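Local atomic coordinates of probable quinone reductase Qor (NADPH:quinone reductase) (Zeta-crystallin homolog protein) (Mycobacterium tuberculosis, PDB entry 4RVU), a protein that binds NADPH and probably catalyses the transfer of electrons from it to quinones, as a zeta-crystallin-like quinone reductase. Residues G15-L19 with A312-Q317; G32-A38 with E102-A108; A40-N44 with S65-G69; F45-R51 with H316-E320; V91-S95 with A123-L128. All coordinates share one frame; numbering follows the deposited sequence.

Contact 1. Residues G15-L19 with A312-Q317; sequences GPGVL and ALRAHQ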
# COMPACT_ATOMS: atom_id res chain seq x y z
N GLY A 15 15.23 20.99 -21.00
CA GLY A 15 16.06 19.83 -21.25
C GLY A 15 17.44 19.98 -20.64
O GLY A 15 17.73 20.99 -20.00
N PRO A 16 18.30 18.97 -20.84
CA PRO A 16 19.67 18.97 -20.31
C PRO A 16 20.43 20.25 -20.69
O PRO A 16 21.36 20.64 -19.98
CB PRO A 16 20.31 17.76 -20.99
CG PRO A 16 19.16 16.85 -21.30
CD PRO A 16 18.03 17.77 -21.66
N GLY A 17 20.01 20.88 -21.78
CA GLY A 17 20.64 22.09 -22.27
C GLY A 17 20.63 23.26 -21.31
O GLY A 17 21.52 24.11 -21.36
N VAL A 18 19.63 23.32 -20.43
CA VAL A 18 19.53 24.43 -19.47
C VAL A 18 20.55 24.34 -18.33
O VAL A 18 20.69 25.29 -17.54
CB VAL A 18 18.10 24.57 -18.89
CG1 VAL A 18 17.06 24.60 -19.99
CG2 VAL A 18 17.79 23.44 -17.91
N LEU A 19 21.24 23.22 -18.23
CA LEU A 19 22.27 23.07 -17.20
C LEU A 19 23.52 23.91 -17.53
O LEU A 19 24.43 23.44 -18.21
CB LEU A 19 22.63 21.60 -17.00
CG LEU A 19 21.48 20.70 -16.55
CD1 LEU A 19 21.83 19.22 -16.72
CD2 LEU A 19 21.11 21.00 -15.11
N ALA A 312 27.72 18.32 -16.67
CA ALA A 312 26.46 17.84 -16.11
C ALA A 312 25.44 17.60 -17.22
O ALA A 312 24.67 16.64 -17.17
CB ALA A 312 25.93 18.85 -15.11
N LEU A 313 25.45 18.47 -18.22
CA LEU A 313 24.55 18.33 -19.38
C LEU A 313 24.67 16.94 -20.00
O LEU A 313 23.67 16.27 -20.28
CB LEU A 313 24.89 19.42 -20.42
CG LEU A 313 24.17 19.51 -21.77
CD1 LEU A 313 24.30 20.92 -22.33
CD2 LEU A 313 24.73 18.52 -22.78
N ARG A 314 25.92 16.52 -20.21
CA ARG A 314 26.22 15.26 -20.88
C ARG A 314 25.73 14.08 -20.03
O ARG A 314 25.18 13.11 -20.55
CB ARG A 314 27.75 15.19 -21.13
CG ARG A 314 28.30 13.94 -21.80
CD ARG A 314 29.82 14.13 -22.14
NE ARG A 314 30.69 13.11 -21.54
CZ ARG A 314 31.74 13.38 -20.77
NH1 ARG A 314 32.08 14.63 -20.49
NH2 ARG A 314 32.47 12.38 -20.26
N ALA A 315 25.90 14.19 -18.72
CA ALA A 315 25.43 13.16 -17.81
C ALA A 315 23.91 13.04 -17.87
O ALA A 315 23.37 11.94 -17.89
CB ALA A 315 25.88 13.44 -16.39
N HIS A 316 23.22 14.17 -17.86
CA HIS A 316 21.76 14.13 -17.92
C HIS A 316 21.28 13.52 -19.24
O HIS A 316 20.31 12.75 -19.26
CB HIS A 316 21.14 15.50 -17.68
CG HIS A 316 21.03 15.86 -16.23
ND1 HIS A 316 19.93 16.52 -15.72
CD2 HIS A 316 21.88 15.67 -15.20
CE1 HIS A 316 20.12 16.72 -14.42
NE2 HIS A 316 21.29 16.22 -14.08
N GLN A 317 21.94 13.85 -20.34
CA GLN A 317 21.65 13.21 -21.62
C GLN A 317 21.80 11.69 -21.57
O GLN A 317 20.88 10.96 -21.97
CB GLN A 317 22.55 13.76 -22.73
CG GLN A 317 22.25 15.20 -23.11
CD GLN A 317 23.16 15.71 -24.21
OE1 GLN A 317 24.32 15.33 -24.30
NE2 GLN A 317 22.62 16.58 -25.06
O HOH W 1 26.61 21.12 -17.82
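Leu-19 and Pro-16 reach from a short 3-10 turn onto the start of helix 312-320, and most of what they make there is apolar. The CD1 methyl of Leu-19 sits over one face of the His-316 imidazole, a CH-pi contact 3.5 Å from CD1 to the ring centroid and 17° off the ring normal. It lies nearer the ND1 side of the ring, at 3.4 Å from CD1 to ND1 of His-316. The leucine side chain leaves with CG beside its own backbone N (chi1 -61°), crosses the imidazole at about a right angle, and brings the same methyl within 3.9 Å of Ala-312 O. Pro-16 packs by its ring: CB lies 3.8 Å from CG of Gln-317, whose extended chain passes across the pyrrolidine. Leu-313 turns its isobutyl group to the other part of the turn, with CG 3.5 Å from Pro-16 O and CD1 against the CA of Gly-17.

The turn links strands 5-10 and 20-24 of the small antiparallel sheet, so the contact joins that N-terminal sheet to a helix late in the sequence. Its polar element is a water that donates to Leu-19 O and accepts from Leu-313 N at 2.9 Å from the water oxygen. The His-316 ring held beneath Leu-19 has its nitrogens engaged elsewhere, NE2 with Tyr-100 OH and ND1 with Arg-51.

Contact 2. Residues G32-A38 with E102-A108; sequences GELLIKA and EFCTAPA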
# COMPACT_ATOMS: atom_id res chain seq x y z
N GLY A 32 22.33 24.93 11.52
CA GLY A 32 22.19 23.50 11.32
C GLY A 32 22.94 22.94 10.11
O GLY A 32 22.90 21.73 9.85
N GLU A 33 23.63 23.82 9.38
CA GLU A 33 24.28 23.42 8.13
C GLU A 33 25.80 23.30 8.18
O GLU A 33 26.47 23.96 8.98
CB GLU A 33 23.90 24.39 7.00
CG GLU A 33 22.42 24.38 6.67
CD GLU A 33 22.07 25.29 5.51
OE1 GLU A 33 22.84 26.22 5.23
OE2 GLU A 33 21.01 25.07 4.89
N LEU A 34 26.32 22.44 7.32
CA LEU A 34 27.75 22.32 7.09
C LEU A 34 28.03 22.91 5.72
O LEU A 34 27.15 22.88 4.85
CB LEU A 34 28.14 20.85 7.07
CG LEU A 34 27.79 20.03 8.31
CD1 LEU A 34 27.88 18.54 8.01
CD2 LEU A 34 28.74 20.41 9.42
N LEU A 35 29.23 23.44 5.52
CA LEU A 35 29.67 23.84 4.19
C LEU A 35 30.63 22.77 3.72
O LEU A 35 31.62 22.47 4.40
CB LEU A 35 30.38 25.19 4.25
CG LEU A 35 31.05 25.66 2.96
CD1 LEU A 35 29.99 26.02 1.93
CD2 LEU A 35 31.97 26.85 3.23
N ILE A 36 30.32 22.14 2.59
CA ILE A 36 31.10 21.01 2.11
C ILE A 36 31.88 21.42 0.87
O ILE A 36 31.31 21.99 -0.07
CB ILE A 36 30.17 19.81 1.78
CG1 ILE A 36 29.46 19.35 3.06
CG2 ILE A 36 30.95 18.67 1.13
CD1 ILE A 36 28.40 18.30 2.84
N LYS A 37 33.19 21.17 0.86
CA LYS A 37 33.95 21.32 -0.37
C LYS A 37 33.88 19.99 -1.13
O LYS A 37 34.42 18.98 -0.68
CB LYS A 37 35.40 21.71 -0.11
CG LYS A 37 36.20 21.89 -1.42
CD LYS A 37 37.62 22.40 -1.23
CE LYS A 37 38.26 22.63 -2.59
NZ LYS A 37 39.73 22.87 -2.52
N ALA A 38 33.22 20.01 -2.28
CA ALA A 38 32.95 18.78 -3.05
C ALA A 38 34.19 18.05 -3.55
O ALA A 38 35.14 18.66 -4.07
CB ALA A 38 32.02 19.08 -4.21
N GLU A 102 31.37 23.51 -6.59
CA GLU A 102 32.59 23.20 -5.86
C GLU A 102 32.34 23.18 -4.36
O GLU A 102 33.03 22.48 -3.61
CB GLU A 102 33.67 24.23 -6.18
CG GLU A 102 34.23 24.07 -7.57
CD GLU A 102 35.34 25.05 -7.84
OE1 GLU A 102 35.03 26.20 -8.20
OE2 GLU A 102 36.52 24.66 -7.67
N PHE A 103 31.34 23.96 -3.93
CA PHE A 103 30.96 24.06 -2.53
C PHE A 103 29.44 24.09 -2.42
O PHE A 103 28.77 24.71 -3.25
CB PHE A 103 31.50 25.36 -1.91
CG PHE A 103 33.00 25.44 -1.87
CD1 PHE A 103 33.71 25.92 -2.97
CD2 PHE A 103 33.70 25.09 -0.73
CE1 PHE A 103 35.09 26.01 -2.94
CE2 PHE A 103 35.09 25.19 -0.68
CZ PHE A 103 35.78 25.64 -1.79
N CYS A 104 28.90 23.41 -1.41
CA CYS A 104 27.47 23.45 -1.16
C CYS A 104 27.21 23.31 0.34
O CYS A 104 28.14 23.10 1.12
CB CYS A 104 26.74 22.34 -1.92
SG CYS A 104 27.06 20.65 -1.31
N THR A 105 25.95 23.44 0.73
CA THR A 105 25.57 23.29 2.13
C THR A 105 24.72 22.05 2.29
O THR A 105 24.04 21.63 1.36
CB THR A 105 24.75 24.49 2.62
OG1 THR A 105 23.56 24.60 1.83
CG2 THR A 105 25.56 25.77 2.53
N ALA A 106 24.73 21.47 3.50
CA ALA A 106 23.84 20.36 3.82
C ALA A 106 23.53 20.36 5.31
O ALA A 106 24.37 20.76 6.11
CB ALA A 106 24.46 19.02 3.39
N PRO A 107 22.32 19.91 5.68
CA PRO A 107 22.02 19.84 7.11
C PRO A 107 22.92 18.81 7.77
O PRO A 107 23.02 17.70 7.25
CB PRO A 107 20.57 19.32 7.15
CG PRO A 107 20.04 19.43 5.74
CD PRO A 107 21.25 19.33 4.84
N ALA A 108 23.57 19.17 8.88
CA ALA A 108 24.42 18.24 9.61
C ALA A 108 23.69 16.94 10.00
O ALA A 108 24.29 15.87 10.00
CB ALA A 108 25.01 18.92 10.84
O HOH W 2 21.55 23.01 3.13
O HOH W 3 35.20 21.27 -5.01
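Lys-37 and Phe-103 face each other as a non-hydrogen-bonded pair in the antiparallel ladder of strands 33-38 and 103-107. The lysine runs fully extended, with CG anti to its backbone N (chi1 -179°), and this carries the chain slantwise across the CE2-CZ side of the ring. Its CB is 3.5 Å from CE2 of Phe-103; CG lies close to both CE2 and CZ; CD stays 3.8 Å from CZ of the ring; CE is the last atom in touch, again with CZ. NZ then carries on past the ring, 6.3 Å from OE2 of Glu-102, too far for a salt bridge; OE1 of that glutamate accepts from His-6 N.

The backbone holds the pair in register. Leu-34 pairs with Ala-106 and Ile-36 with Cys-104 through two hydrogen bonds each, and the bond from Ile-36 N to Cys-104 O, 2.8 Å, is almost straight at 177°. Further bonds from Ala-108 N to Gly-32 O and from Ala-38 N to Glu-102 O extend the ladder at its ends. On the face with Leu-34 and Ile-36, Ile-36 CD1 meets Ala-106 CB at 4.0 Å, and Leu-34 packs on Ala-108; Cys-104 SG continues this layer to Val-67. Toward the Gly-32 end, a water bridges Glu-33 OE2 and Thr-105 OG1, while Glu-33 OE1 is taken by Gly-30 N.

The ladder belongs to the GroES-like domain of the medium-chain dehydrogenase/reductase fold. Apolar groups bury its Ile-36 face, whereas exposed Lys-37 covers the phenyl ring with methylenes and sends its ammonium beyond.

Contact 3. Residues A40-N44 with S65-G69; sequences AIGVN and SEVCG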
# COMPACT_ATOMS: atom_id res chain seq x y z
N ALA A 40 33.29 14.61 -4.88
CA ALA A 40 32.52 13.86 -5.87
C ALA A 40 31.04 14.19 -5.68
O ALA A 40 30.56 14.31 -4.55
CB ALA A 40 32.77 12.36 -5.74
N ILE A 41 30.32 14.32 -6.78
CA ILE A 41 28.93 14.78 -6.73
C ILE A 41 28.04 13.72 -7.35
O ILE A 41 28.28 13.28 -8.47
CB ILE A 41 28.80 16.10 -7.50
CG1 ILE A 41 29.64 17.18 -6.81
CG2 ILE A 41 27.34 16.56 -7.58
CD1 ILE A 41 30.04 18.30 -7.73
N GLY A 42 27.00 13.31 -6.64
CA GLY A 42 26.13 12.26 -7.15
C GLY A 42 25.16 12.77 -8.20
O GLY A 42 24.65 13.88 -8.10
N VAL A 43 24.92 11.95 -9.21
CA VAL A 43 23.87 12.23 -10.19
C VAL A 43 22.67 11.33 -9.88
O VAL A 43 22.83 10.13 -9.66
CB VAL A 43 24.37 12.03 -11.63
CG1 VAL A 43 23.23 12.22 -12.63
CG2 VAL A 43 25.49 13.01 -11.93
N ASN A 44 21.48 11.92 -9.84
CA ASN A 44 20.28 11.14 -9.52
C ASN A 44 19.16 11.45 -10.48
O ASN A 44 19.05 12.57 -10.95
CB ASN A 44 19.85 11.41 -8.08
CG ASN A 44 20.85 10.86 -7.10
OD1 ASN A 44 20.89 9.65 -6.86
ND2 ASN A 44 21.70 11.74 -6.55
N SER A 65 21.41 17.15 -5.04
CA SER A 65 21.36 17.01 -3.58
C SER A 65 22.37 16.04 -2.99
O SER A 65 22.46 15.91 -1.77
CB SER A 65 19.94 16.66 -3.11
OG SER A 65 19.62 15.31 -3.39
N GLU A 66 23.14 15.35 -3.83
CA GLU A 66 24.08 14.35 -3.31
C GLU A 66 25.53 14.80 -3.51
O GLU A 66 25.94 15.13 -4.62
CB GLU A 66 23.84 12.99 -3.98
CG GLU A 66 24.68 11.84 -3.40
CD GLU A 66 24.33 10.46 -3.99
OE1 GLU A 66 23.85 10.39 -5.14
OE2 GLU A 66 24.55 9.45 -3.29
N VAL A 67 26.29 14.84 -2.42
CA VAL A 67 27.69 15.28 -2.48
C VAL A 67 28.52 14.55 -1.44
O VAL A 67 28.04 14.27 -0.35
CB VAL A 67 27.83 16.81 -2.26
CG1 VAL A 67 27.36 17.20 -0.87
CG2 VAL A 67 29.29 17.28 -2.48
N CYS A 68 29.76 14.24 -1.80
CA CYS A 68 30.74 13.82 -0.81
C CYS A 68 31.91 14.79 -0.89
O CYS A 68 32.36 15.14 -1.99
CB CYS A 68 31.23 12.40 -1.10
SG CYS A 68 32.60 11.89 -0.02
N GLY A 69 32.38 15.26 0.26
CA GLY A 69 33.56 16.12 0.27
C GLY A 69 33.99 16.43 1.69
O GLY A 69 33.58 15.76 2.63
O HOH W 4 21.56 14.71 -6.73
O HOH W 5 24.08 15.94 -6.58
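Asn-44 ND2 donates to Glu-66 OE1 over 2.9 Å, with an N-H...O angle of 162°. The acceptor lies in the amide plane of Asn-44, but the donor meets OE1 on its anti side and 32° out of the carboxylate plane. The two side chains cross at about a right angle, Glu-66 reaching over with CG anti to its backbone N (chi1 -174°) and the rest of the chain extended. On the way, Glu-66 CG passes 4.0 Å from Gly-42 CA.

Behind this bond, antiparallel strands 40-42 and 67-74 set the spacing. Ala-40 and Cys-68 form a hydrogen-bonded pair, nearly straight from Cys-68 N to Ala-40 O at 2.9 Å. Gly-42 N reaches Glu-66 O at 2.9 Å, though from well above the carbonyl plane. In the adjacent non-hydrogen-bonded pair, Ile-41 CG1 lies 4.3 Å from Val-67 CG2. Where the strands part, one water accepts from both Asn-44 ND2 and Ser-65 N, and a second accepts from Glu-66 N.

Further out, Lys-129 NZ bonds to Asn-44 OD1 and makes a salt bridge with Glu-66 OE1, while Leu-128 N holds OE2. The lysine would probably favour a charged carboxylate. The buried network lies where the GroES-like domain of this medium-chain dehydrogenase/reductase fold meets the cofactor cleft: Asn-44 belongs to the NADPH pocket, its side chain about 4 Å from the bound NADPH.

Contact 4. Residues F45-R51 with H316-E320; sequences FIDTYFR and HQDLE. With NDP (NADPH dihydro-nicotinamide-adenine-dinucleotide phosphate), chain E.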
# COMPACT_ATOMS: atom_id res chain seq x y z
N PHE A 45 18.33 10.45 -10.79
CA PHE A 45 17.28 10.67 -11.78
C PHE A 45 16.36 11.81 -11.39
O PHE A 45 15.85 12.53 -12.25
CB PHE A 45 16.49 9.39 -12.06
CG PHE A 45 16.11 9.24 -13.50
CD1 PHE A 45 15.04 9.94 -14.04
CD2 PHE A 45 16.86 8.42 -14.33
CE1 PHE A 45 14.70 9.80 -15.39
CE2 PHE A 45 16.54 8.28 -15.67
CZ PHE A 45 15.46 8.97 -16.20
N ILE A 46 16.17 12.01 -10.09
CA ILE A 46 15.34 13.11 -9.62
C ILE A 46 15.88 14.46 -10.03
O ILE A 46 15.11 15.42 -10.16
CB ILE A 46 15.08 13.06 -8.09
CG1 ILE A 46 13.90 13.95 -7.70
CG2 ILE A 46 16.31 13.45 -7.31
CD1 ILE A 46 13.58 13.92 -6.22
N ASP A 47 17.21 14.56 -10.22
CA ASP A 47 17.81 15.81 -10.68
C ASP A 47 17.17 16.23 -12.00
O ASP A 47 17.00 17.43 -12.26
CB ASP A 47 19.34 15.67 -10.89
CG ASP A 47 20.09 15.21 -9.63
OD1 ASP A 47 19.54 15.32 -8.51
OD2 ASP A 47 21.26 14.77 -9.78
N THR A 48 16.83 15.26 -12.84
CA THR A 48 16.26 15.55 -14.15
C THR A 48 14.84 16.10 -14.04
O THR A 48 14.40 16.86 -14.91
CB THR A 48 16.24 14.32 -15.08
OG1 THR A 48 15.22 13.41 -14.66
CG2 THR A 48 17.60 13.62 -15.12
N TYR A 49 14.12 15.71 -12.98
CA TYR A 49 12.74 16.15 -12.79
C TYR A 49 12.74 17.61 -12.34
O TYR A 49 11.88 18.40 -12.73
CB TYR A 49 11.98 15.29 -11.76
CG TYR A 49 11.93 13.79 -12.00
CD1 TYR A 49 11.78 13.25 -13.27
CD2 TYR A 49 12.02 12.91 -10.92
CE1 TYR A 49 11.73 11.86 -13.46
CE2 TYR A 49 11.98 11.54 -11.10
CZ TYR A 49 11.84 11.01 -12.37
OH TYR A 49 11.80 9.63 -12.52
N PHE A 50 13.72 17.98 -11.51
CA PHE A 50 13.90 19.37 -11.09
C PHE A 50 14.39 20.24 -12.23
O PHE A 50 13.99 21.40 -12.36
CB PHE A 50 14.87 19.47 -9.92
CG PHE A 50 14.26 19.14 -8.60
CD1 PHE A 50 14.71 18.05 -7.87
CD2 PHE A 50 13.22 19.91 -8.10
CE1 PHE A 50 14.14 17.75 -6.65
CE2 PHE A 50 12.64 19.61 -6.88
CZ PHE A 50 13.11 18.53 -6.15
N ARG A 51 15.30 19.70 -13.03
CA ARG A 51 15.81 20.42 -14.18
C ARG A 51 14.68 20.69 -15.18
O ARG A 51 14.57 21.79 -15.72
CB ARG A 51 16.92 19.61 -14.85
CG ARG A 51 17.67 20.37 -15.94
CD ARG A 51 17.44 19.71 -17.27
NE ARG A 51 17.81 18.31 -17.24
CZ ARG A 51 17.08 17.31 -17.71
NH1 ARG A 51 15.91 17.53 -18.29
NH2 ARG A 51 17.53 16.07 -17.61
N HIS A 316 23.22 14.17 -17.86
CA HIS A 316 21.76 14.13 -17.92
C HIS A 316 21.28 13.52 -19.24
O HIS A 316 20.31 12.75 -19.26
CB HIS A 316 21.14 15.50 -17.68
CG HIS A 316 21.03 15.86 -16.23
ND1 HIS A 316 19.93 16.52 -15.72
CD2 HIS A 316 21.88 15.67 -15.20
CE1 HIS A 316 20.12 16.72 -14.42
NE2 HIS A 316 21.29 16.22 -14.08
N GLN A 317 21.94 13.85 -20.34
CA GLN A 317 21.65 13.21 -21.62
C GLN A 317 21.80 11.69 -21.57
O GLN A 317 20.88 10.96 -21.97
CB GLN A 317 22.55 13.76 -22.73
CG GLN A 317 22.25 15.20 -23.11
CD GLN A 317 23.16 15.71 -24.21
OE1 GLN A 317 24.32 15.33 -24.30
NE2 GLN A 317 22.62 16.58 -25.06
N ASP A 318 22.96 11.22 -21.11
CA ASP A 318 23.22 9.78 -21.05
C ASP A 318 22.25 9.06 -20.11
O ASP A 318 21.81 7.95 -20.40
CB ASP A 318 24.66 9.52 -20.58
CG ASP A 318 25.71 9.99 -21.58
OD1 ASP A 318 25.35 10.29 -22.74
OD2 ASP A 318 26.90 10.04 -21.19
N LEU A 319 21.91 9.71 -19.00
CA LEU A 319 21.03 9.11 -18.01
C LEU A 319 19.63 8.93 -18.60
O LEU A 319 19.05 7.84 -18.54
CB LEU A 319 20.97 9.98 -16.75
CG LEU A 319 20.05 9.53 -15.63
CD1 LEU A 319 20.41 8.12 -15.20
CD2 LEU A 319 20.14 10.49 -14.44
N GLU A 320 19.12 9.99 -19.22
CA GLU A 320 17.78 9.96 -19.82
C GLU A 320 17.71 9.04 -21.04
O GLU A 320 16.63 8.55 -21.39
CB GLU A 320 17.32 11.37 -20.19
CG GLU A 320 17.10 12.28 -18.99
CD GLU A 320 16.46 13.61 -19.36
OE1 GLU A 320 16.51 14.00 -20.55
OE2 GLU A 320 15.92 14.26 -18.45
PA NDP E . 19.06 4.66 -12.84
O1A NDP E . 20.56 4.63 -12.71
O2A NDP E . 18.26 3.45 -12.47
O5B NDP E . 18.69 5.09 -14.35
C5B NDP E . 17.36 4.92 -14.84
C4B NDP E . 17.28 3.57 -15.52
O4B NDP E . 15.93 3.20 -15.77
C3B NDP E . 17.96 3.59 -16.87
O3B NDP E . 19.35 3.28 -16.77
C2B NDP E . 17.20 2.54 -17.66
O2B NDP E . 17.89 1.29 -17.63
C1B NDP E . 15.86 2.42 -16.97
N9A NDP E . 14.83 2.95 -17.90
C8A NDP E . 13.80 2.26 -18.40
N7A NDP E . 13.06 3.04 -19.24
C5A NDP E . 13.64 4.25 -19.28
C6A NDP E . 13.38 5.53 -19.97
N6A NDP E . 12.32 5.67 -20.80
N1A NDP E . 14.23 6.55 -19.74
C2A NDP E . 15.29 6.42 -18.92
N3A NDP E . 15.58 5.29 -18.27
C4A NDP E . 14.81 4.19 -18.40
O3 NDP E . 18.52 5.93 -12.02
PN NDP E . 18.69 6.03 -10.43
O1N NDP E . 19.38 4.80 -9.93
O2N NDP E . 19.24 7.40 -10.12
O5D NDP E . 17.17 5.99 -9.92
C5D NDP E . 16.34 4.87 -10.20
C4D NDP E . 14.88 5.27 -10.12
O4D NDP E . 14.49 5.41 -8.75
C3D NDP E . 14.64 6.62 -10.76
O3D NDP E . 13.38 6.58 -11.43
C2D NDP E . 14.56 7.59 -9.61
O2D NDP E . 13.68 8.67 -9.93
C1D NDP E . 14.02 6.73 -8.49
N1N NDP E . 14.46 7.12 -7.15
C2N NDP E . 13.53 7.26 -6.20
C3N NDP E . 13.86 7.62 -4.90
C7N NDP E . 12.77 7.76 -3.88
O7N NDP E . 13.06 8.01 -2.72
N7N NDP E . 11.50 7.61 -4.27
C4N NDP E . 15.30 7.85 -4.49
C5N NDP E . 16.20 7.65 -5.62
C6N NDP E . 15.75 7.30 -6.88
P2B NDP E . 17.49 0.11 -18.64
O1X NDP E . 16.21 0.58 -19.28
O2X NDP E . 18.65 0.02 -19.59
O3X NDP E . 17.34 -1.10 -17.76
O HOH W 6 13.85 13.63 -17.19
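The axes of helical segments 45-51 and 316-320 come within 10.3 Å and cross at -112°; by CA positions Thr-48 is nearest His-316 and Phe-45 nearest Leu-319. Arg-51 carries the polar side: its chain bends at chi2 (-116°) and chi3, presenting the guanidinium edge to two acceptors. NE and NH2 both donate to His-316 ND1, the NH2 bond being 3.1 Å, and both depart somewhat from the imidazole plane. NH2 also makes a salt bridge to Glu-320 OE2, 2.6 Å and nearly straight; this oxygen is approached from above the carboxylate plane, although it lies in the plane of the guanidinium. A water links the same OE2 to Thr-48 OG1. Thr-48 CG2 lies over a face of the histidine ring, 4.1 Å from CG2 to its centroid, as the two side chains slide past each other.

The helix pair contributes Phe-45, Tyr-49, Leu-319 and Glu-320 to the NADPH pocket of this medium-chain dehydrogenase/reductase fold. Phe-45 N donates to the nicotinamide-side phosphate oxygen O2N at 3.3 Å, while its ring CD2 lies 3.6 Å from both Leu-319 CG and the C5B carbon of NADPH. Tyr-49 OH receives a weak hydrogen bond from the ribose hydroxyl O2D. Leu-319 CD1 comes within 3.6 Å of the cofactor's O5B, and the carbonyl oxygen of Glu-320 approaches adenine C2A. Beyond the pair, Gly-14 O accepts from Arg-51 NH1, and Asp-47 OD2 bonds to Tyr-100 OH.

Contact 5. Residues V91-S95 with A123-L128; sequences VVSAS and AASALL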
# COMPACT_ATOMS: atom_id res chain seq x y z
N VAL A 91 32.70 13.82 4.46
CA VAL A 91 31.29 13.57 4.76
C VAL A 91 30.50 13.38 3.48
O VAL A 91 30.96 13.71 2.39
CB VAL A 91 30.67 14.70 5.59
CG1 VAL A 91 31.31 14.80 6.97
CG2 VAL A 91 30.74 16.04 4.84
N VAL A 92 29.29 12.84 3.61
CA VAL A 92 28.45 12.64 2.44
C VAL A 92 27.00 12.89 2.84
O VAL A 92 26.59 12.56 3.95
CB VAL A 92 28.67 11.24 1.81
CG1 VAL A 92 28.36 10.13 2.81
CG2 VAL A 92 27.85 11.08 0.53
N SER A 93 26.25 13.53 1.94
CA SER A 93 24.84 13.81 2.20
C SER A 93 24.06 13.61 0.93
O SER A 93 24.59 13.76 -0.18
CB SER A 93 24.66 15.25 2.69
OG SER A 93 23.30 15.52 3.05
N ALA A 94 22.79 13.25 1.09
CA ALA A 94 21.86 13.11 -0.02
C ALA A 94 20.81 14.21 0.07
O ALA A 94 19.82 14.19 -0.66
CB ALA A 94 21.17 11.75 0.05
N SER A 95 21.04 15.17 0.96
CA SER A 95 20.06 16.21 1.27
C SER A 95 20.65 17.60 1.16
O SER A 95 20.18 18.53 1.81
CB SER A 95 19.53 15.99 2.68
OG SER A 95 18.94 14.70 2.80
N ALA A 123 31.42 6.94 -2.12
CA ALA A 123 30.43 7.53 -1.22
C ALA A 123 29.34 8.30 -1.98
O ALA A 123 28.15 8.20 -1.66
CB ALA A 123 31.11 8.44 -0.19
N ALA A 124 29.73 9.06 -3.00
CA ALA A 124 28.76 9.85 -3.77
C ALA A 124 28.04 9.00 -4.79
O ALA A 124 27.07 9.44 -5.42
CB ALA A 124 29.45 11.03 -4.47
N SER A 125 28.51 7.76 -4.95
CA SER A 125 27.81 6.78 -5.76
C SER A 125 26.78 6.04 -4.91
O SER A 125 25.78 5.53 -5.42
CB SER A 125 28.79 5.75 -6.32
OG SER A 125 29.58 6.30 -7.35
N ALA A 126 27.02 6.00 -3.60
CA ALA A 126 26.34 5.04 -2.73
C ALA A 126 25.24 5.61 -1.86
O ALA A 126 24.24 4.93 -1.61
CB ALA A 126 27.36 4.32 -1.85
N LEU A 127 25.40 6.83 -1.36
CA LEU A 127 24.51 7.30 -0.28
C LEU A 127 23.03 7.47 -0.62
O LEU A 127 22.19 6.81 -0.02
CB LEU A 127 25.03 8.59 0.39
CG LEU A 127 24.23 8.87 1.67
CD1 LEU A 127 24.56 7.86 2.78
CD2 LEU A 127 24.38 10.31 2.18
N LEU A 128 22.69 8.36 -1.55
CA LEU A 128 21.26 8.59 -1.83
C LEU A 128 20.59 7.30 -2.29
O LEU A 128 19.52 6.93 -1.80
CB LEU A 128 21.06 9.69 -2.89
CG LEU A 128 19.62 10.22 -3.03
CD1 LEU A 128 19.62 11.67 -3.53
CD2 LEU A 128 18.79 9.36 -3.97
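Val-92, on strand 90-93, and Ala-94, just beyond its end, project onto helix 120-140, a strand-on-helix packing that joins the sheet of the GroES-like domain to the helix leading toward the Rossmann-type nucleotide-binding domain. The axes of segments 91-93 and 123-128 come within 8.2 Å and lie 42° from parallel, close enough for small side chains to mesh.

Val-92 supplies the first bump. Its CG2, anti to the backbone N, enters the groove between successive turns at Ala-123 and Leu-127, 3.6 Å from Ala-123 O and 3.8 Å from Leu-127 CB. The small Ala-123 methyl lets the strand approach here, with its CB 4.2 Å from Val-92 CB. CG1 of Val-92 instead faces the end of Leu-127, whose side chain crosses the valine obliquely.

Leu-127 answers with a bump of its own. With CG anti to its backbone N (chi1 -169°), it carries CD2 across to the strand backbone, where this methyl rests 3.5 Å from both Ser-93 CA and Ala-94 N. Behind it Ser-93 turns away, its OG closing an ST turn by accepting from Ser-95 N and also bonding to Leu-110 O. From helix 280-295, Phe-291 touches Val-92 and Leu-290 touches Leu-127.

Leu-128, whose side chain lies about 4 Å from NADPH, meets the Ala-94 methyl with its base, 3.6 Å from CB to CB, while Leu-128 CD1 reaches Ala-94 O at 3.8 Å.

Contacts 1 and 4 share His-316 on helix 312-320, their centres 7 Å apart; Arg-51 CG of contact 4 also packs on Leu-19 CD2 at 3.6 Å. Contacts 2, 3 and 5 belong to one sheet region: Cys-104 SG of contact 2 lies 3.5 Å from Val-67 CG1 of contact 3, and Glu-66 OE2 links contact 3 to Leu-128 N of contact 5. Contact 3 meets contact 4 where strand 40-42 leads into helix 45-52, Val-43 CG1 touching Leu-319 CD2. Contacts 3, 4 and 5 all supply residues to the NADPH pocket, whereas the His-316 side chain is about 10 Å from NADPH and that of Pro-107 in contact 2 about 11 Å from that of cofactor-binding Leu-273.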